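Local coordinates for putative xylanase (Bacteroides fragilis, PDB 2P1G), which has no proven function but is possibly a hydrolase acting on glycosyl bonds, as a putative xylanase, with a domain resembling N-acetylmuramoyl-L-alanine amidases, at residues A[26-29]-A[34-37]; A[90-95]-A[190-195]. One frame throughout, in Å; residues are numbered along the deposited sequence.

Contact 1. Residues A[26-29]-A[34-37]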
ATOM      1  N   LEU A  26       1.833  11.809   7.972  1.00 13.31           N
ATOM      2  CA  LEU A  26       0.533  11.667   8.633  1.00 13.15           C
ATOM      3  C   LEU A  26       0.620  11.734  10.172  1.00 14.26           C
ATOM      4  O   LEU A  26      -0.409  11.613  10.861  1.00 13.75           O
ATOM      5  CB  LEU A  26      -0.187  10.377   8.180  1.00 12.82           C
ATOM      6  CG  LEU A  26      -0.338  10.177   6.671  1.00 11.86           C
ATOM      7  CD1 LEU A  26      -1.202   8.945   6.366  1.00 12.04           C
ATOM      8  CD2 LEU A  26      -0.929  11.436   6.010  1.00 11.71           C
ATOM      9  N   GLU A  27       1.826  11.927  10.699  1.00 14.74           N
ATOM     10  CA  GLU A  27       2.036  11.904  12.157  1.00 16.44           C
ATOM     11  C   GLU A  27       2.253  13.288  12.774  1.00 17.55           C
ATOM     12  O   GLU A  27       2.612  13.388  13.958  1.00 17.85           O
ATOM     13  CB  GLU A  27       3.229  11.003  12.519  1.00 16.45           C
ATOM     14  CG  GLU A  27       3.384   9.714  11.724  1.00 16.36           C
ATOM     15  CD  GLU A  27       2.127   8.852  11.673  1.00 20.09           C
ATOM     16  OE1 GLU A  27       1.257   8.975  12.566  1.00 17.48           O
ATOM     17  OE2 GLU A  27       2.017   8.058  10.711  1.00 17.74           O
ATOM     18  N   VAL A  28       2.043  14.339  11.988  1.00 18.98           N
ATOM     19  CA  VAL A  28       2.463  15.692  12.376  1.00 20.72           C
ATOM     20  C   VAL A  28       1.569  16.368  13.429  1.00 22.13           C
ATOM     21  O   VAL A  28       2.006  17.319  14.112  1.00 22.05           O
ATOM     22  CB  VAL A  28       2.674  16.617  11.149  1.00 21.01           C
ATOM     23  CG1 VAL A  28       3.808  16.071  10.277  1.00 21.10           C
ATOM     24  CG2 VAL A  28       1.369  16.818  10.348  1.00 19.94           C
ATOM     25  N   ASP A  29       0.347  15.872  13.583  1.00 22.25           N
ATOM     26  CA  ASP A  29      -0.593  16.505  14.499  1.00 24.22           C
ATOM     27  C   ASP A  29      -0.832  15.677  15.745  1.00 24.43           C
ATOM     28  O   ASP A  29      -0.573  14.476  15.754  1.00 24.77           O
ATOM     29  CB  ASP A  29      -1.897  16.856  13.785  1.00 24.23           C
ATOM     30  CG  ASP A  29      -1.696  17.887  12.685  1.00 26.85           C
ATOM     31  OD1 ASP A  29      -0.916  18.846  12.899  1.00 29.26           O
ATOM     32  OD2 ASP A  29      -2.308  17.740  11.603  1.00 27.94           O
ATOM     33  N   LEU A  34      -8.042  13.644   9.271  1.00 17.12           N
ATOM     34  CA  LEU A  34      -7.632  13.467   7.887  1.00 16.70           C
ATOM     35  C   LEU A  34      -6.589  14.516   7.474  1.00 17.36           C
ATOM     36  O   LEU A  34      -6.833  15.726   7.572  1.00 17.62           O
ATOM     37  CB  LEU A  34      -8.848  13.519   6.960  1.00 16.25           C
ATOM     38  CG  LEU A  34      -8.617  13.148   5.486  1.00 16.61           C
ATOM     39  CD1 LEU A  34      -8.213  11.656   5.338  1.00 16.00           C
ATOM     40  CD2 LEU A  34      -9.844  13.443   4.698  1.00 16.38           C
ATOM     41  N   ILE A  35      -5.425  14.038   7.044  1.00 16.79           N
ATOM     42  CA  ILE A  35      -4.383  14.909   6.497  1.00 17.30           C
ATOM     43  C   ILE A  35      -4.220  14.679   5.000  1.00 17.46           C
ATOM     44  O   ILE A  35      -3.991  13.547   4.574  1.00 17.57           O
ATOM     45  CB  ILE A  35      -3.022  14.674   7.199  1.00 16.85           C
ATOM     46  CG1 ILE A  35      -3.096  15.136   8.660  1.00 18.32           C
ATOM     47  CG2 ILE A  35      -1.871  15.398   6.438  1.00 18.61           C
ATOM     48  CD1 ILE A  35      -1.793  14.939   9.419  1.00 18.30           C
ATOM     49  N   ILE A  36      -4.333  15.751   4.215  1.00 16.80           N
ATOM     50  CA  ILE A  36      -4.085  15.681   2.772  1.00 17.35           C
ATOM     51  C   ILE A  36      -2.786  16.421   2.499  1.00 17.70           C
ATOM     52  O   ILE A  36      -2.731  17.654   2.581  1.00 18.26           O
ATOM     53  CB  ILE A  36      -5.240  16.279   1.946  1.00 16.91           C
ATOM     54  CG1 ILE A  36      -6.556  15.559   2.293  1.00 17.38           C
ATOM     55  CG2 ILE A  36      -4.931  16.213   0.449  1.00 16.83           C
ATOM     56  CD1 ILE A  36      -7.807  16.223   1.692  1.00 18.89           C
ATOM     57  N   ASN A  37      -1.738  15.665   2.183  1.00 17.31           N
ATOM     58  CA  ASN A  37      -0.447  16.268   1.868  1.00 17.93           C
ATOM     59  C   ASN A  37       0.081  15.636   0.597  1.00 18.38           C
ATOM     60  O   ASN A  37       0.797  14.644   0.657  1.00 17.22           O
ATOM     61  CB  ASN A  37       0.545  16.088   3.033  1.00 18.46           C
ATOM     62  CG  ASN A  37       1.856  16.819   2.798  1.00 19.85           C
ATOM     63  OD1 ASN A  37       2.102  17.334   1.699  1.00 20.80           O
ATOM     64  ND2 ASN A  37       2.701  16.882   3.830  1.00 18.49           N
TER
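Ile35 reaches across from 34-37 into the bend formed by 26-29, and nearly all of this small contact is made through its side chain. Its outer arm is fully extended (chi2 -180°), which carries the terminal methyl CD1 well beyond its own backbone to the opposing chain. There CD1 meets a different atom from each of three residues: CG2 of Val28 at 3.8 Å, the backbone O of Leu26 at 3.9 Å and OD2 of Asp29 at 3.6 Å.

Leu26 uses one branch of its fork, CD2, which lies 4.0 Å from CB of Ile35 and 4.1 Å from its CG2. The two side chains lie head to tail, so the end of the leucine is beside the root of the isoleucine. The beta-branched isoleucine suits this place twice over: its backbone is extended (phi/psi -111°/125°), and its two arms offer separate apolar surfaces, CG2 to Leu26 and CD1 to Val28.

Asp29 brings one carboxylate oxygen, OD2, against the isoleucine rather than another apolar patch. Besides CD1, this oxygen comes within 4.0 Å of CG1 of Ile35, a plain van der Waals touch; the residue is exposed at the surface, so its charge can be hydrated. No hydrogen bond joins the two segments, which meet here through side-chain packing, without strand pairing.

Both segments belong to the long loop between helices 10-14 and 43-54. Helix 65-76 packs against both of them: its Arg76 touches the side chain of Leu26 and hydrogen-bonds O of Ile35 through NH1, while Leu72 touches Leu34. From helix 43-54, the hydroxyl of Tyr49 pairs with N of Asn37.

Contact 2. Residues A[90-95]-A[190-195]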
ATOM      1  N   HIS A  90      -2.557   0.783   9.107  1.00 13.62           N
ATOM      2  CA  HIS A  90      -1.088   0.758   9.056  1.00 13.31           C
ATOM      3  C   HIS A  90      -0.518  -0.472   8.378  1.00 13.05           C
ATOM      4  O   HIS A  90       0.460  -0.369   7.642  1.00 13.65           O
ATOM      5  CB  HIS A  90      -0.543   0.840  10.480  1.00 13.89           C
ATOM      6  CG  HIS A  90      -1.022   2.049  11.218  1.00 13.31           C
ATOM      7  ND1 HIS A  90      -0.635   3.323  10.866  1.00 13.32           N
ATOM      8  CD2 HIS A  90      -1.858   2.183  12.275  1.00 13.23           C
ATOM      9  CE1 HIS A  90      -1.216   4.191  11.673  1.00 14.50           C
ATOM     10  NE2 HIS A  90      -1.974   3.526  12.526  1.00 11.80           N
ATOM     11  N   TYR A  91      -1.079  -1.645   8.650  1.00 12.40           N
ATOM     12  CA  TYR A  91      -0.593  -2.827   7.933  1.00 11.92           C
ATOM     13  C   TYR A  91      -1.262  -2.885   6.581  1.00 11.93           C
ATOM     14  O   TYR A  91      -2.478  -2.818   6.489  1.00 12.33           O
ATOM     15  CB  TYR A  91      -0.933  -4.099   8.687  1.00 12.24           C
ATOM     16  CG  TYR A  91      -0.020  -4.364   9.863  1.00 11.64           C
ATOM     17  CD1 TYR A  91       1.252  -4.916   9.672  1.00 12.57           C
ATOM     18  CD2 TYR A  91      -0.418  -4.047  11.146  1.00 11.62           C
ATOM     19  CE1 TYR A  91       2.098  -5.162  10.748  1.00 12.95           C
ATOM     20  CE2 TYR A  91       0.414  -4.296  12.231  1.00 11.08           C
ATOM     21  CZ  TYR A  91       1.658  -4.849  12.024  1.00 12.74           C
ATOM     22  OH  TYR A  91       2.470  -5.088  13.094  1.00 13.05           O
ATOM     23  N   ILE A  92      -0.465  -3.057   5.541  1.00 12.03           N
ATOM     24  CA  ILE A  92      -0.997  -3.145   4.173  1.00 12.45           C
ATOM     25  C   ILE A  92      -1.995  -4.283   3.934  1.00 11.36           C
ATOM     26  O   ILE A  92      -2.947  -4.099   3.188  1.00 11.10           O
ATOM     27  CB  ILE A  92       0.132  -3.050   3.147  1.00 11.74           C
ATOM     28  CG1 ILE A  92       0.788  -1.671   3.270  1.00 15.13           C
ATOM     29  CG2 ILE A  92      -0.400  -3.224   1.728  1.00 13.44           C
ATOM     30  CD1 ILE A  92       2.100  -1.528   2.501  1.00 18.83           C
ATOM     31  N   SER A  93      -1.837  -5.435   4.603  1.00 11.07           N
ATOM     32  CA  SER A  93      -2.833  -6.506   4.476  1.00 11.84           C
ATOM     33  C   SER A  93      -4.180  -6.012   4.913  1.00 11.39           C
ATOM     34  O   SER A  93      -5.194  -6.341   4.326  1.00 11.50           O
ATOM     35  CB  SER A  93      -2.483  -7.741   5.318  1.00 12.31           C
ATOM     36  OG  SER A  93      -1.313  -8.344   4.794  1.00 16.35           O
ATOM     37  N   ASP A  94      -4.177  -5.222   5.980  1.00 11.28           N
ATOM     38  CA  ASP A  94      -5.398  -4.696   6.552  1.00 11.22           C
ATOM     39  C   ASP A  94      -6.002  -3.627   5.605  1.00 10.23           C
ATOM     40  O   ASP A  94      -7.214  -3.606   5.358  1.00 10.11           O
ATOM     41  CB  ASP A  94      -5.017  -4.064   7.883  1.00 11.71           C
ATOM     42  CG  ASP A  94      -6.170  -3.947   8.841  1.00 14.58           C
ATOM     43  OD1 ASP A  94      -7.295  -4.446   8.580  1.00 17.68           O
ATOM     44  OD2 ASP A  94      -5.928  -3.327   9.903  1.00 18.13           O
ATOM     45  N   TRP A  95      -5.132  -2.755   5.107  1.00  9.57           N
ATOM     46  CA  TRP A  95      -5.469  -1.732   4.121  1.00  9.12           C
ATOM     47  C   TRP A  95      -6.119  -2.370   2.888  1.00  9.58           C
ATOM     48  O   TRP A  95      -7.169  -1.907   2.391  1.00  8.59           O
ATOM     49  CB  TRP A  95      -4.203  -0.983   3.742  1.00  9.95           C
ATOM     50  CG  TRP A  95      -4.357   0.223   2.861  1.00 11.00           C
ATOM     51  CD1 TRP A  95      -4.442   1.515   3.261  1.00 12.47           C
ATOM     52  CD2 TRP A  95      -4.397   0.239   1.425  1.00 12.56           C
ATOM     53  NE1 TRP A  95      -4.559   2.351   2.167  1.00 13.49           N
ATOM     54  CE2 TRP A  95      -4.521   1.588   1.027  1.00 13.68           C
ATOM     55  CE3 TRP A  95      -4.331  -0.757   0.438  1.00 13.94           C
ATOM     56  CZ2 TRP A  95      -4.591   1.972  -0.320  1.00 13.08           C
ATOM     57  CZ3 TRP A  95      -4.400  -0.378  -0.894  1.00 11.94           C
ATOM     58  CH2 TRP A  95      -4.522   0.972  -1.264  1.00 13.00           C
ATOM     59  N   SER A 190       6.161  -5.009   2.215  1.00 12.88           N
ATOM     60  CA  SER A 190       7.164  -4.024   2.550  1.00 14.10           C
ATOM     61  C   SER A 190       6.977  -2.733   1.767  1.00 13.68           C
ATOM     62  O   SER A 190       7.432  -1.680   2.202  1.00 14.71           O
ATOM     63  CB  SER A 190       8.541  -4.586   2.279  1.00 14.30           C
ATOM     64  OG  SER A 190       8.633  -4.963   0.938  1.00 18.42           O
ATOM     65  N   HIS A 191       6.293  -2.810   0.630  1.00 12.98           N
ATOM     66  CA  HIS A 191       6.224  -1.681  -0.295  1.00 14.00           C
ATOM     67  C   HIS A 191       5.029  -1.879  -1.231  1.00 12.84           C
ATOM     68  O   HIS A 191       4.609  -2.997  -1.453  1.00 11.99           O
ATOM     69  CB  HIS A 191       7.508  -1.684  -1.126  1.00 14.69           C
ATOM     70  CG  HIS A 191       7.758  -0.422  -1.877  1.00 17.94           C
ATOM     71  ND1 HIS A 191       8.119  -0.415  -3.207  1.00 22.50           N
ATOM     72  CD2 HIS A 191       7.725   0.872  -1.489  1.00 22.00           C
ATOM     73  CE1 HIS A 191       8.280   0.835  -3.610  1.00 21.35           C
ATOM     74  NE2 HIS A 191       8.043   1.635  -2.588  1.00 22.56           N
ATOM     75  N   MET A 192       4.478  -0.785  -1.747  1.00 13.30           N
ATOM     76  CA  MET A 192       3.432  -0.854  -2.774  1.00 13.45           C
ATOM     77  C   MET A 192       3.776   0.169  -3.865  1.00 11.93           C
ATOM     78  O   MET A 192       4.553   1.106  -3.658  1.00 10.68           O
ATOM     79  CB  MET A 192       2.053  -0.457  -2.218  1.00 13.85           C
ATOM     80  CG  MET A 192       1.109  -1.508  -1.521  1.00 17.72           C
ATOM     81  SD  MET A 192      -0.600  -0.771  -1.295  1.00 17.11           S
ATOM     82  CE  MET A 192      -0.112   0.843  -0.751  1.00 20.21           C
ATOM     83  N   GLY A 193       3.177  -0.008  -5.025  1.00 10.19           N
ATOM     84  CA  GLY A 193       3.304   0.983  -6.108  1.00  9.50           C
ATOM     85  C   GLY A 193       2.271   0.676  -7.165  1.00  8.64           C
ATOM     86  O   GLY A 193       1.363  -0.145  -6.938  1.00  8.27           O
ATOM     87  N   ILE A 194       2.408   1.314  -8.330  1.00  9.00           N
ATOM     88  CA  ILE A 194       1.437   1.146  -9.405  1.00  9.25           C
ATOM     89  C   ILE A 194       2.152   0.540 -10.623  1.00  9.42           C
ATOM     90  O   ILE A 194       3.247   1.013 -11.013  1.00  9.71           O
ATOM     91  CB  ILE A 194       0.800   2.515  -9.773  1.00  9.93           C
ATOM     92  CG1 ILE A 194       0.084   3.115  -8.557  1.00  9.72           C
ATOM     93  CG2 ILE A 194      -0.173   2.346 -10.967  1.00 10.51           C
ATOM     94  CD1 ILE A 194      -0.243   4.597  -8.718  1.00 11.52           C
ATOM     95  N   ALA A 195       1.532  -0.475 -11.224  1.00  8.41           N
ATOM     96  CA  ALA A 195       2.097  -1.139 -12.407  1.00  8.84           C
ATOM     97  C   ALA A 195       2.103  -0.201 -13.605  1.00  9.23           C
ATOM     98  O   ALA A 195       1.133   0.525 -13.850  1.00  9.28           O
ATOM     99  CB  ALA A 195       1.314  -2.394 -12.737  1.00  9.04           C
TER
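A thioether laid against an indole is the striking feature here: SD of Met192 sits obliquely above the margin of the six-membered ring of Trp95, 4.3 Å from its centroid and 30° off the ring normal. In this Met-aromatic contact SD is 3.8 Å from CZ3 and 4.1 Å from CE3 of Trp95. A bend at the end of the methionine (chi3 -43°) places the methyl CE over the ring face; the closest touches are made by sulfur, with the methyl standing somewhat farther off above the same face. Methionine fits well, being long enough to span from strand to helix, flexible enough to follow a flat ring, and polarisable at sulfur.

Ile92 meets the methionine from a second direction, roughly at right angles to that of the indole. Its CG2 packs 3.9 Å from SD and 4.0 Å from CG of Met192, while CD1 comes within 4.1 Å of the same CG. Three residues apart, nearly one turn, Ile92 and Trp95 both point their CB toward the strand from the first turn of helix 92-101, which begins just after the N-cap residue Tyr91.

No hydrogen bond crosses this buried interface. The indole N-H is bonded to Glu48 OE2 of helix 43-54; Val47 of that helix and Ile177 and Ala179 of strand 177-182 also touch Met192.

On strand 189-198, His191 turns away from helix 92-101 and touches Cys43, at the start of helix 43-54. Helices packed on an antiparallel sheet, with a helix-starting cysteine beside a strand histidine, are consistent with the papain-like fold of the Peptidase_CA clan and recall the Cys-His pair of those enzymes, although a catalytic role here is not established.

How the contacts relate
Both segments of contact 1 come earlier in the chain than those of contact 2; the contact centres are 18 Å apart, with nearest atoms about 5 Å apart and not touching. Contact 1 is local, bringing together two parts of one loop at the surface; contact 2 joins residues nearly a hundred positions apart, close to the centre of the molecule. Helix 43-54 is common to both surroundings: it follows the loop of contact 1, meets that loop through Tyr49, and packs beside contact 2 through Val47 and Glu48. All four segments fall within the amidase-like region of the sequence, one contact lying at the surface and the other in the interior, where helix meets sheet.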